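Long-range contacts in glycosyl hydrolase (Rhizobium leguminosarum bv. trifolii, PDB 5NDX), which probably hydrolyses O-glycosidic bonds as a family 39 glycosidase, being a bacterial orthologue of human alpha-L-iduronidase: residues Y62-Y73 against R115-T123; D391-P399 against S408-D416. The protein carries 2 engineered substitutions. All blocks are in the same frame, centred on the assembly; numbering follows the deposited sequence.

Contact 1 of 2, residues Y62-Y73 against R115-T123. Unlike the reference sequence in segment 62-73: Leu65 (reference Val).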
loop_
_atom_site.group_PDB
_atom_site.type_symbol
_atom_site.label_atom_id
_atom_site.label_comp_id
_atom_site.label_asym_id
_atom_site.label_seq_id
_atom_site.Cartn_x
_atom_site.Cartn_y
_atom_site.Cartn_z
ATOM N N TYR A 62 20.976 -4.922 1.449
ATOM C CA TYR A 62 22.450 -5.100 1.377
ATOM C C TYR A 62 22.928 -6.529 1.013
ATOM O O TYR A 62 24.081 -6.684 0.605
ATOM C CB TYR A 62 23.117 -4.619 2.662
ATOM C CG TYR A 62 23.217 -3.101 2.833
ATOM C CD1 TYR A 62 23.465 -2.257 1.747
ATOM C CD2 TYR A 62 23.077 -2.513 4.096
ATOM C CE1 TYR A 62 23.620 -0.878 1.901
ATOM C CE2 TYR A 62 23.206 -1.134 4.268
ATOM C CZ TYR A 62 23.491 -0.320 3.160
ATOM O OH TYR A 62 23.685 1.036 3.288
ATOM N N ASN A 63 22.058 -7.547 1.079
ATOM C CA ASN A 63 22.393 -8.866 0.489
ATOM C C ASN A 63 22.514 -8.799 -1.011
ATOM O O ASN A 63 23.043 -9.705 -1.589
ATOM C CB ASN A 63 21.380 -9.959 0.857
ATOM C CG ASN A 63 21.469 -10.361 2.322
ATOM O OD1 ASN A 63 22.385 -9.979 3.043
ATOM N ND2 ASN A 63 20.507 -11.124 2.761
ATOM N N LEU A 64 22.008 -7.743 -1.640
ATOM C CA LEU A 64 22.224 -7.527 -3.055
ATOM C C LEU A 64 23.670 -7.097 -3.382
ATOM O O LEU A 64 24.077 -7.191 -4.528
ATOM C CB LEU A 64 21.251 -6.467 -3.606
ATOM C CG LEU A 64 19.765 -6.868 -3.547
ATOM C CD1 LEU A 64 18.864 -5.794 -4.125
ATOM C CD2 LEU A 64 19.509 -8.237 -4.203
ATOM N N LEU A 65 24.410 -6.602 -2.399
ATOM C CA LEU A 65 25.797 -6.201 -2.617
ATOM C C LEU A 65 26.716 -7.401 -2.459
ATOM O O LEU A 65 26.385 -8.360 -1.793
ATOM C CB LEU A 65 26.202 -5.129 -1.609
ATOM C CG LEU A 65 25.520 -3.760 -1.683
ATOM C CD1 LEU A 65 26.224 -2.825 -0.736
ATOM C CD2 LEU A 65 25.513 -3.205 -3.087
ATOM N N SER A 66 27.884 -7.329 -3.068
ATOM C CA SER A 66 28.953 -8.286 -2.741
ATOM C C SER A 66 30.290 -7.541 -2.704
ATOM O O SER A 66 30.439 -6.474 -3.328
ATOM C CB SER A 66 28.950 -9.484 -3.711
ATOM O OG SER A 66 29.095 -8.995 -5.019
ATOM N N ALA A 67 31.210 -8.055 -1.885
ATOM C CA ALA A 67 32.562 -7.473 -1.747
ATOM C C ALA A 67 33.280 -7.657 -3.053
ATOM O O ALA A 67 33.349 -8.773 -3.553
ATOM C CB ALA A 67 33.360 -8.171 -0.659
ATOM N N LYS A 68 33.769 -6.556 -3.612
ATOM C CA LYS A 68 34.851 -6.604 -4.583
ATOM C C LYS A 68 36.113 -6.297 -3.761
ATOM O O LYS A 68 36.279 -5.155 -3.301
ATOM C CB LYS A 68 34.636 -5.609 -5.745
ATOM C CG LYS A 68 33.766 -6.181 -6.874
ATOM C CD LYS A 68 34.097 -5.636 -8.270
ATOM C CE LYS A 68 33.329 -4.368 -8.607
ATOM N NZ LYS A 68 33.638 -3.271 -7.652
ATOM N N GLY A 69 36.947 -7.330 -3.534
ATOM C CA GLY A 69 38.226 -7.208 -2.815
ATOM C C GLY A 69 38.828 -5.822 -2.998
ATOM O O GLY A 69 39.064 -5.381 -4.130
ATOM N N GLY A 70 39.030 -5.123 -1.887
ATOM C CA GLY A 70 39.428 -3.714 -1.891
ATOM C C GLY A 70 38.612 -2.990 -0.840
ATOM O O GLY A 70 38.208 -3.591 0.167
ATOM N N ALA A 71 38.369 -1.701 -1.074
ATOM C CA ALA A 71 37.452 -0.895 -0.234
ATOM C C ALA A 71 35.977 -1.330 -0.393
ATOM O O ALA A 71 35.230 -1.480 0.600
ATOM C CB ALA A 71 37.591 0.591 -0.588
ATOM N N GLY A 72 35.597 -1.568 -1.651
ATOM C CA GLY A 72 34.220 -1.436 -2.095
ATOM C C GLY A 72 33.495 -2.690 -2.537
ATOM O O GLY A 72 33.893 -3.819 -2.244
ATOM N N TYR A 73 32.413 -2.461 -3.268
ATOM C CA TYR A 73 31.385 -3.462 -3.462
ATOM C C TYR A 73 30.975 -3.496 -4.890
ATOM O O TYR A 73 31.199 -2.544 -5.618
ATOM C CB TYR A 73 30.189 -3.098 -2.610
ATOM C CG TYR A 73 30.485 -3.068 -1.145
ATOM C CD1 TYR A 73 30.454 -4.235 -0.392
ATOM C CD2 TYR A 73 30.831 -1.878 -0.518
ATOM C CE1 TYR A 73 30.714 -4.218 0.968
ATOM C CE2 TYR A 73 31.116 -1.847 0.825
ATOM C CZ TYR A 73 31.048 -3.019 1.570
ATOM O OH TYR A 73 31.312 -2.975 2.920
ATOM N N ARG A 115 33.565 0.003 9.336
ATOM C CA ARG A 115 33.323 -0.497 7.996
ATOM C C ARG A 115 31.792 -0.392 7.610
ATOM O O ARG A 115 31.451 -0.006 6.487
ATOM C CB ARG A 115 33.839 -1.936 7.931
ATOM C CG ARG A 115 33.813 -2.601 6.566
ATOM C CD ARG A 115 34.792 -3.787 6.410
ATOM N NE ARG A 115 34.645 -4.423 5.078
ATOM C CZ ARG A 115 34.982 -3.863 3.894
ATOM N NH1 ARG A 115 35.515 -2.636 3.816
ATOM N NH2 ARG A 115 34.789 -4.527 2.751
ATOM N N TRP A 116 30.909 -0.701 8.562
ATOM C CA TRP A 116 29.463 -0.542 8.408
ATOM C C TRP A 116 29.092 0.924 8.186
ATOM O O TRP A 116 28.372 1.233 7.237
ATOM C CB TRP A 116 28.680 -1.106 9.605
ATOM C CG TRP A 116 27.210 -1.115 9.341
ATOM C CD1 TRP A 116 26.297 -0.172 9.730
ATOM C CD2 TRP A 116 26.486 -2.098 8.595
ATOM N NE1 TRP A 116 25.045 -0.522 9.294
ATOM C CE2 TRP A 116 25.129 -1.689 8.576
ATOM C CE3 TRP A 116 26.848 -3.274 7.926
ATOM C CZ2 TRP A 116 24.126 -2.433 7.920
ATOM C CZ3 TRP A 116 25.844 -4.032 7.288
ATOM C CH2 TRP A 116 24.497 -3.606 7.301
ATOM N N ARG A 117 29.619 1.812 9.034
ATOM C CA ARG A 117 29.480 3.251 8.843
ATOM C C ARG A 117 29.862 3.643 7.412
ATOM O O ARG A 117 29.127 4.402 6.722
ATOM C CB ARG A 117 30.292 4.028 9.871
ATOM C CG ARG A 117 30.282 5.551 9.691
ATOM C CD ARG A 117 31.570 6.214 10.224
ATOM N NE ARG A 117 32.786 5.718 9.559
ATOM C CZ ARG A 117 34.038 5.768 10.073
ATOM N NH1 ARG A 117 34.291 6.303 11.271
ATOM N NH2 ARG A 117 35.058 5.257 9.394
ATOM N N ASP A 118 30.972 3.096 6.945
ATOM C CA ASP A 118 31.465 3.463 5.621
ATOM C C ASP A 118 30.561 2.924 4.513
ATOM O O ASP A 118 30.408 3.576 3.510
ATOM C CB ASP A 118 32.898 2.979 5.406
ATOM C CG ASP A 118 33.928 3.723 6.289
ATOM O OD1 ASP A 118 33.646 4.817 6.842
ATOM O OD2 ASP A 118 35.039 3.189 6.399
ATOM N N LEU A 119 29.991 1.735 4.701
ATOM C CA LEU A 119 28.998 1.180 3.766
ATOM C C LEU A 119 27.760 2.116 3.628
ATOM O O LEU A 119 27.350 2.479 2.526
ATOM C CB LEU A 119 28.610 -0.224 4.217
ATOM C CG LEU A 119 27.372 -0.810 3.552
ATOM C CD1 LEU A 119 27.594 -0.915 2.051
ATOM C CD2 LEU A 119 27.079 -2.146 4.192
ATOM N N VAL A 120 27.257 2.590 4.762
ATOM C CA VAL A 120 26.100 3.481 4.793
ATOM C C VAL A 120 26.454 4.780 4.071
ATOM O O VAL A 120 25.714 5.273 3.190
ATOM C CB VAL A 120 25.596 3.689 6.245
ATOM C CG1 VAL A 120 24.490 4.741 6.310
ATOM C CG2 VAL A 120 25.087 2.370 6.822
ATOM N N THR A 121 27.615 5.329 4.398
ATOM C CA THR A 121 28.092 6.540 3.733
ATOM C C THR A 121 28.220 6.326 2.236
ATOM O O THR A 121 27.729 7.149 1.469
ATOM C CB THR A 121 29.449 7.017 4.343
ATOM O OG1 THR A 121 29.213 7.437 5.694
ATOM C CG2 THR A 121 30.015 8.200 3.567
ATOM N N ALA A 122 28.847 5.221 1.820
ATOM C CA ALA A 122 28.990 4.937 0.391
ATOM C C ALA A 122 27.607 4.801 -0.347
ATOM O O ALA A 122 27.448 5.222 -1.524
ATOM C CB ALA A 122 29.845 3.683 0.187
ATOM N N THR A 123 26.629 4.254 0.361
ATOM C CA THR A 123 25.277 4.066 -0.177
ATOM C C THR A 123 24.654 5.402 -0.499
ATOM O O THR A 123 24.201 5.651 -1.623
ATOM C CB THR A 123 24.385 3.328 0.839
ATOM O OG1 THR A 123 24.999 2.100 1.227
ATOM C CG2 THR A 123 23.014 3.043 0.259
HETATM O O HOH W 1 32.155 -0.915 4.107
#
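Tyr62 packs on Trp116, Leu119 and Val120 and bonds to Thr123 of helix 110-131. Its hydroxyl OH donates to Thr123 OG1 over 2.7 Å, an approach close to the plane of the phenol ring. Over one face of that ring lies Leu119, whose CD2 sits 3.9 Å from the centroid, only 9° off the normal, in a CH-pi contact. The CD2 edge of the phenol turns toward the face of Trp116 in an offset edge-to-face pair, with the planes at 88° and Tyr62 CD2 3.7 Å from Trp116 CH2. The other methyl of Leu119, CD1, covers a face of the Tyr73 ring and touches CD1 of Leu65, which replaces the valine of the reference sequence, at 3.6 Å; with CG anti to the backbone N (chi1 167°), the isobutyl fork of Leu119 thus parts the two tyrosines.

Thr123 OG1 is itself positioned from within the helix, since it donates to Leu119 O at 2.7 Å and so relays the phenol's bond to the main chain. A phenylalanine in place of Tyr62 would probably keep the ring packing but leave Thr123 OG1 without its donor. Farther out, water 1 joins Tyr73 OH to Arg115 O, donating to the latter, and Arg115 NH1 makes a weak bond of 3.4 Å to Ala71 O.

Helix 110-131 is backed by helix 155-171, where Tyr162, Ala165 and Cys166 meet Trp116, while Leu65 also packs on Leu78 of helix 76-87. The contact thereby lays the loop after strand 55-58, with its small hairpin 66-67/73-74, against a helix of the TIM barrel's outer layer.

Contact 2 of 2, residues D391-P399 against S408-D416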
loop_
_atom_site.group_PDB
_atom_site.type_symbol
_atom_site.label_atom_id
_atom_site.label_comp_id
_atom_site.label_asym_id
_atom_site.label_seq_id
_atom_site.Cartn_x
_atom_site.Cartn_y
_atom_site.Cartn_z
ATOM N N ASP A 391 -16.231 0.820 17.322
ATOM C CA ASP A 391 -15.621 -0.237 18.148
ATOM C C ASP A 391 -16.634 -1.288 18.607
ATOM O O ASP A 391 -16.253 -2.413 18.789
ATOM C CB ASP A 391 -14.816 0.338 19.321
ATOM C CG ASP A 391 -13.663 1.244 18.859
ATOM O OD1 ASP A 391 -13.054 1.036 17.781
ATOM O OD2 ASP A 391 -13.347 2.175 19.593
ATOM N N GLN A 392 -17.910 -0.953 18.693
ATOM C CA GLN A 392 -18.971 -1.905 19.044
ATOM C C GLN A 392 -19.646 -2.523 17.841
ATOM O O GLN A 392 -19.848 -3.701 17.836
ATOM C CB GLN A 392 -20.078 -1.228 19.868
ATOM C CG GLN A 392 -19.624 -0.675 21.213
ATOM C CD GLN A 392 -19.215 -1.780 22.157
ATOM O OE1 GLN A 392 -20.034 -2.643 22.501
ATOM N NE2 GLN A 392 -17.951 -1.782 22.566
ATOM N N ASP A 393 -20.081 -1.761 16.848
ATOM C CA ASP A 393 -20.849 -2.410 15.766
ATOM C C ASP A 393 -20.211 -2.428 14.364
ATOM O O ASP A 393 -20.818 -2.877 13.425
ATOM C CB ASP A 393 -22.255 -1.837 15.705
ATOM C CG ASP A 393 -22.263 -0.365 15.438
ATOM O OD1 ASP A 393 -21.398 0.090 14.645
ATOM O OD2 ASP A 393 -23.110 0.350 16.040
ATOM N N GLY A 394 -19.011 -1.917 14.211
ATOM C CA GLY A 394 -18.334 -2.078 12.961
ATOM C C GLY A 394 -18.555 -1.068 11.853
ATOM O O GLY A 394 -17.819 -1.124 10.847
ATOM N N LEU A 395 -19.491 -0.132 12.032
ATOM C CA LEU A 395 -19.704 0.928 11.033
ATOM C C LEU A 395 -18.873 2.165 11.382
ATOM O O LEU A 395 -19.087 2.824 12.425
ATOM C CB LEU A 395 -21.198 1.273 10.882
ATOM C CG LEU A 395 -21.521 2.185 9.697
ATOM C CD1 LEU A 395 -21.270 1.482 8.369
ATOM C CD2 LEU A 395 -22.996 2.565 9.769
ATOM N N ALA A 396 -17.913 2.472 10.500
ATOM C CA ALA A 396 -16.955 3.553 10.703
ATOM C C ALA A 396 -16.879 4.419 9.451
ATOM O O ALA A 396 -17.291 4.022 8.334
ATOM C CB ALA A 396 -15.573 2.977 11.058
ATOM N N ILE A 397 -16.388 5.632 9.639
ATOM C CA ILE A 397 -16.329 6.596 8.549
ATOM C C ILE A 397 -15.032 7.426 8.530
ATOM O O ILE A 397 -14.512 7.735 9.580
ATOM C CB ILE A 397 -17.576 7.476 8.599
ATOM C CG1 ILE A 397 -17.704 8.274 7.297
ATOM C CG2 ILE A 397 -17.568 8.420 9.818
ATOM C CD1 ILE A 397 -19.058 8.904 7.166
ATOM N N LEU A 398 -14.488 7.724 7.341
ATOM C CA LEU A 398 -13.387 8.710 7.164
ATOM C C LEU A 398 -13.944 9.766 6.197
ATOM O O LEU A 398 -13.979 9.548 4.982
ATOM C CB LEU A 398 -12.116 8.071 6.603
ATOM C CG LEU A 398 -11.483 6.960 7.475
ATOM C CD1 LEU A 398 -10.509 6.145 6.659
ATOM C CD2 LEU A 398 -10.785 7.568 8.698
ATOM N N PRO A 399 -14.406 10.904 6.731
ATOM C CA PRO A 399 -15.082 11.902 5.943
ATOM C C PRO A 399 -14.153 13.049 5.668
ATOM O O PRO A 399 -13.718 13.696 6.613
ATOM C CB PRO A 399 -16.238 12.323 6.843
ATOM C CG PRO A 399 -15.685 12.176 8.222
ATOM C CD PRO A 399 -14.533 11.174 8.176
ATOM N N SER A 408 -14.525 13.193 -0.304
ATOM C CA SER A 408 -14.211 11.806 -0.441
ATOM C C SER A 408 -14.443 11.193 0.914
ATOM O O SER A 408 -13.817 11.586 1.922
ATOM C CB SER A 408 -12.756 11.598 -0.858
ATOM O OG SER A 408 -12.469 10.197 -0.992
ATOM N N ILE A 409 -15.323 10.201 0.936
ATOM C CA ILE A 409 -15.733 9.539 2.167
ATOM C C ILE A 409 -15.529 8.025 2.058
ATOM O O ILE A 409 -16.048 7.402 1.117
ATOM C CB ILE A 409 -17.203 9.798 2.425
ATOM C CG1 ILE A 409 -17.466 11.287 2.644
ATOM C CG2 ILE A 409 -17.706 8.993 3.648
ATOM C CD1 ILE A 409 -18.892 11.660 2.371
ATOM N N SER A 410 -14.771 7.447 2.988
ATOM C CA SER A 410 -14.681 6.006 3.122
ATOM C C SER A 410 -15.736 5.570 4.135
ATOM O O SER A 410 -15.738 6.033 5.280
ATOM C CB SER A 410 -13.307 5.570 3.576
ATOM O OG SER A 410 -12.325 5.864 2.614
ATOM N N LEU A 411 -16.661 4.710 3.720
ATOM C CA LEU A 411 -17.633 4.101 4.651
ATOM C C LEU A 411 -17.223 2.614 4.836
ATOM O O LEU A 411 -17.223 1.817 3.868
ATOM C CB LEU A 411 -19.014 4.225 4.084
ATOM C CG LEU A 411 -20.129 3.814 5.038
ATOM C CD1 LEU A 411 -20.192 4.736 6.258
ATOM C CD2 LEU A 411 -21.445 3.836 4.283
ATOM N N ILE A 412 -16.882 2.254 6.071
ATOM C CA ILE A 412 -16.236 1.002 6.404
ATOM C C ILE A 412 -17.233 0.150 7.226
ATOM O O ILE A 412 -17.759 0.652 8.218
ATOM C CB ILE A 412 -15.022 1.305 7.271
ATOM C CG1 ILE A 412 -14.052 2.250 6.560
ATOM C CG2 ILE A 412 -14.317 0.031 7.714
ATOM C CD1 ILE A 412 -13.135 2.983 7.518
ATOM N N HIS A 413 -17.546 -1.075 6.803
ATOM C CA HIS A 413 -18.393 -1.961 7.636
ATOM C C HIS A 413 -17.578 -3.213 7.846
ATOM O O HIS A 413 -17.391 -4.001 6.923
ATOM C CB HIS A 413 -19.697 -2.182 6.925
ATOM C CG HIS A 413 -20.806 -2.739 7.761
ATOM N ND1 HIS A 413 -20.808 -2.776 9.149
ATOM C CD2 HIS A 413 -21.991 -3.250 7.386
ATOM C CE1 HIS A 413 -21.943 -3.295 9.585
ATOM N NE2 HIS A 413 -22.689 -3.571 8.536
ATOM N N SER A 414 -16.967 -3.292 9.018
ATOM C CA SER A 414 -15.977 -4.290 9.301
ATOM C C SER A 414 -15.968 -4.568 10.804
ATOM O O SER A 414 -15.948 -3.629 11.626
ATOM C CB SER A 414 -14.592 -3.812 8.840
ATOM O OG SER A 414 -13.526 -4.633 9.291
ATOM N N VAL A 415 -15.987 -5.863 11.144
ATOM C CA VAL A 415 -15.705 -6.332 12.515
ATOM C C VAL A 415 -14.528 -7.332 12.480
ATOM O O VAL A 415 -14.200 -7.902 11.419
ATOM C CB VAL A 415 -16.936 -7.030 13.154
ATOM C CG1 VAL A 415 -18.124 -6.048 13.304
ATOM C CG2 VAL A 415 -17.395 -8.243 12.330
ATOM N N ASP A 416 -13.930 -7.563 13.644
ATOM C CA ASP A 416 -12.806 -8.468 13.765
ATOM C C ASP A 416 -13.181 -9.886 13.348
ATOM O O ASP A 416 -12.408 -10.561 12.659
ATOM C CB ASP A 416 -12.298 -8.446 15.213
ATOM C CG ASP A 416 -11.534 -7.176 15.534
ATOM O OD1 ASP A 416 -11.310 -6.324 14.653
ATOM O OD2 ASP A 416 -11.121 -7.017 16.673
#
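Ala396 and Ile412 are bonded in both directions: Ala396 N donates to Ile412 O, and Ile412 N returns a bond of 2.9 Å to Ala396 O. Two residues along, Leu398 and Ser410 repeat the exchange. A fifth bond, Ser414 N to Gly394 O at 3.0 Å, carries the ladder past the strand end. Several of these oxygens also receive a CA-H: Ile412 O from Leu395, Ser410 O from Ile397, Leu398 O from Ile409 and Gly394 O from His413.

At the mouth of the ladder, Leu395 N turns instead to Asp393 OD1, 3.2 Å away, closing an Asx turn; Asp393 OD2 is taken by a salt bridge to Arg2. Gly394, with positive phi, ends the helix here, and a side chain on it would run into Ser414 O and Val415 CG1. The His413 ring brings its edge to Gly394 O, yet ND1, buried by the contact, has no partner in the model. Ser410 OG is hydrogen-bonded to Gln521 OE1 of the neighbouring strand 518-526, and Ser408 OG to Gln521 NE2 and Thr374 OG1; the backbones of Ile409, Leu411 and His413 bond to Val522, Thr520 and Ser518 there.

Side chains alternate between the faces. Leu395, Ile397, Ile409 and Leu411 share one, where Ile397 CG1 touches Ile409 CG2 at 3.7 Å and the matching first torsions of Leu395 and Leu411 (chi1 -170° and -172°) bring their CD1 methyls 4.0 Å apart. On the other, Ala396 CB faces Ile412 CB at 4.2 Å, and Ala289 and Glu293 of helix 282-300 cover it.

The axes of residues 395-399 and 408-413 run at 170°, 4.7 Å apart at their closest: an antiparallel beta hairpin within the mixed sheet, flanked by strands 378-385 and 518-526.

The chain first lays strand 4-10 in the mixed sheet, then enters the TIM barrel at strand 24-27. There contact 1 closes a loop of 41 residues that holds helix 76-87 and strand 91-95, tying the segment after strand 55-58 to helix 110-131. The remaining barrel strands follow before contact 2 closes a much shorter loop, that of the hairpin 395-401/407-413. The two are in series, neither nesting nor crossing. Their centres lie 47 Å apart on opposite sides of the chain's centre. Contact 1 joins two parts of the barrel domain at its outer helical layer, whereas residues 391-399 and 408-416 join neighbouring strands of the mixed sheet and lie against the barrel's helix 282-300.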